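Local coordinates for probable protein phosphatase 2C 50 (Oryza sativa subsp. japonica, PDB 5ZCG), which probably removes phosphate from phosphoserine and phosphothreonine in proteins, as a metal-dependent phosphatase of the PP2C family, at residues L244-D249 and T314-D319. The protein carries 5 engineered substitutions. Numbering follows the deposited sequence.
Sequences LILASD and TVIVVD. With MG (magnesium ion), chain E.
Thr314 takes the amide of Ser248 on its carbonyl, N to O 3.2 Å, the longest of the five backbone bonds that join the strands. The same oxygen lies 3.1 Å from Ala247 CA in a CA-H...O contact. Asp18 OD2 ties the two side chains together from outside, hydrogen-bonded to both Thr314 OG1 and Ser248 OG. Val315 faces Ala247 in a non-hydrogen-bonded pair, where its CG2, beside the backbone N, comes to 4.2 Å from Ala247 CB; CG1 lies loosely against Ile245 CG2. Ile316 then exchanges two bonds with Leu246, the one from its own N to Leu246 O being 2.8 Å and nearly straight (170°). Leu246 CG stands anti to its carbonyl carbon (chi1 -55°), and CD1 lies against Ile316 CB at 4.1 Å, the two side chains meeting at a slant, both touching Val59. These are neighbouring inner strands of one sheet of the PP2C beta-sandwich: strand 53-63 of the other sheet packs on the Leu246 and Ile316 face, helix 257-274 on the Ile245 and Val317 face. Val317, paired with Ile245 without hydrogen bonds, makes a CA-H...O contact to Leu244 O, 3.3 Å. Val318 closes the ladder by pairing with Leu244 through two 2.9 Å bonds, N to O each way, while their CB atoms touch. Past strand 241-247, beside Thr314, Ser248 N-caps a helix, and Asp249 OD1 binds magnesium at 2.1 Å, a metal also held by Asp61, Asp311 and three waters.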
loop_
_atom_site.group_PDB
_atom_site.type_symbol
_atom_site.label_atom_id
_atom_site.label_comp_id
_atom_site.label_asym_id
_atom_site.label_seq_id
_atom_site.Cartn_x
_atom_site.Cartn_y
_atom_site.Cartn_z
ATOM N N LEU A 244 22.447 -1.780 -7.857
ATOM C CA LEU A 244 21.201 -1.203 -7.376
ATOM C C LEU A 244 20.537 -2.191 -6.432
ATOM O O LEU A 244 20.554 -3.400 -6.685
ATOM C CB LEU A 244 20.238 -0.899 -8.531
ATOM C CG LEU A 244 20.425 0.364 -9.366
ATOM C CD1 LEU A 244 19.319 0.450 -10.400
ATOM C CD2 LEU A 244 20.443 1.597 -8.489
ATOM N N ILE A 245 19.935 -1.677 -5.363
ATOM C CA ILE A 245 19.207 -2.495 -4.397
ATOM C C ILE A 245 17.785 -1.957 -4.308
ATOM O O ILE A 245 17.563 -0.850 -3.801
ATOM C CB ILE A 245 19.874 -2.495 -3.015
ATOM C CG1 ILE A 245 21.273 -3.114 -3.091
ATOM C CG2 ILE A 245 19.001 -3.237 -2.004
ATOM C CD1 ILE A 245 22.241 -2.537 -2.080
ATOM N N LEU A 246 16.823 -2.736 -4.794
ATOM C CA LEU A 246 15.410 -2.454 -4.590
ATOM C C LEU A 246 14.888 -3.412 -3.530
ATOM O O LEU A 246 15.182 -4.608 -3.581
ATOM C CB LEU A 246 14.615 -2.622 -5.887
ATOM C CG LEU A 246 15.042 -1.837 -7.128
ATOM C CD1 LEU A 246 16.062 -2.623 -7.952
ATOM C CD2 LEU A 246 13.814 -1.494 -7.971
ATOM N N ALA A 247 14.139 -2.897 -2.562
ATOM C CA ALA A 247 13.639 -3.793 -1.534
ATOM C C ALA A 247 12.444 -3.174 -0.833
ATOM O O ALA A 247 12.344 -1.951 -0.700
ATOM C CB ALA A 247 14.728 -4.149 -0.508
ATOM N N SER A 248 11.549 -4.044 -0.371
ATOM C CA SER A 248 10.462 -3.620 0.493
ATOM C C SER A 248 11.006 -3.290 1.878
ATOM O O SER A 248 12.158 -3.579 2.208
ATOM C CB SER A 248 9.396 -4.713 0.588
ATOM O OG SER A 248 9.953 -5.927 1.060
ATOM N N ASP A 249 10.155 -2.678 2.706
ATOM C CA ASP A 249 10.593 -2.293 4.042
ATOM C C ASP A 249 10.963 -3.495 4.904
ATOM O O ASP A 249 11.559 -3.308 5.969
ATOM C CB ASP A 249 9.520 -1.445 4.735
ATOM C CG ASP A 249 8.183 -2.161 4.857
ATOM O OD1 ASP A 249 8.046 -3.296 4.354
ATOM O OD2 ASP A 249 7.253 -1.576 5.457
ATOM N N THR A 314 11.555 -8.704 0.301
ATOM C CA THR A 314 11.813 -8.855 -1.124
ATOM C C THR A 314 12.980 -7.957 -1.489
ATOM O O THR A 314 12.985 -6.773 -1.147
ATOM C CB THR A 314 10.578 -8.516 -1.959
ATOM O OG1 THR A 314 9.589 -9.528 -1.742
ATOM C CG2 THR A 314 10.922 -8.477 -3.446
ATOM N N VAL A 315 13.978 -8.534 -2.151
ATOM C CA VAL A 315 15.212 -7.842 -2.490
ATOM C C VAL A 315 15.560 -8.165 -3.934
ATOM O O VAL A 315 15.662 -9.339 -4.309
ATOM C CB VAL A 315 16.376 -8.250 -1.558
ATOM C CG1 VAL A 315 17.629 -7.450 -1.884
ATOM C CG2 VAL A 315 15.989 -8.086 -0.072
ATOM N N ILE A 316 15.752 -7.129 -4.740
ATOM C CA ILE A 316 16.336 -7.250 -6.067
ATOM C C ILE A 316 17.680 -6.546 -6.036
ATOM O O ILE A 316 17.775 -5.392 -5.595
ATOM C CB ILE A 316 15.440 -6.645 -7.161
ATOM C CG1 ILE A 316 14.078 -7.338 -7.221
ATOM C CG2 ILE A 316 16.139 -6.748 -8.509
ATOM C CD1 ILE A 316 13.140 -6.727 -8.260
ATOM N N VAL A 317 18.715 -7.236 -6.500
ATOM C CA VAL A 317 20.041 -6.657 -6.655
ATOM C C VAL A 317 20.369 -6.671 -8.140
ATOM O O VAL A 317 20.319 -7.729 -8.781
ATOM C CB VAL A 317 21.096 -7.416 -5.840
ATOM C CG1 VAL A 317 22.472 -6.770 -6.010
ATOM C CG2 VAL A 317 20.683 -7.459 -4.373
ATOM N N VAL A 318 20.689 -5.503 -8.688
ATOM C CA VAL A 318 21.053 -5.368 -10.096
ATOM C C VAL A 318 22.523 -4.987 -10.166
ATOM O O VAL A 318 22.913 -3.902 -9.719
ATOM C CB VAL A 318 20.176 -4.329 -10.816
ATOM C CG1 VAL A 318 20.627 -4.167 -12.266
ATOM C CG2 VAL A 318 18.710 -4.737 -10.761
ATOM N N ASP A 319 23.339 -5.876 -10.722
ATOM C CA ASP A 319 24.746 -5.579 -10.939
ATOM C C ASP A 319 24.871 -4.592 -12.095
ATOM O O ASP A 319 24.425 -4.874 -13.212
ATOM C CB ASP A 319 25.508 -6.872 -11.221
ATOM C CG ASP A 319 27.008 -6.666 -11.313
ATOM O OD1 ASP A 319 27.481 -5.525 -11.125
ATOM O OD2 ASP A 319 27.718 -7.656 -11.580
HETATM MG MG MG E . 6.458 -4.599 4.147
HETATM O O HOH W 1 5.386 -3.391 5.154
HETATM O O HOH W 2 4.723 -5.691 4.293
HETATM O O HOH W 3 7.602 -6.000 3.052
#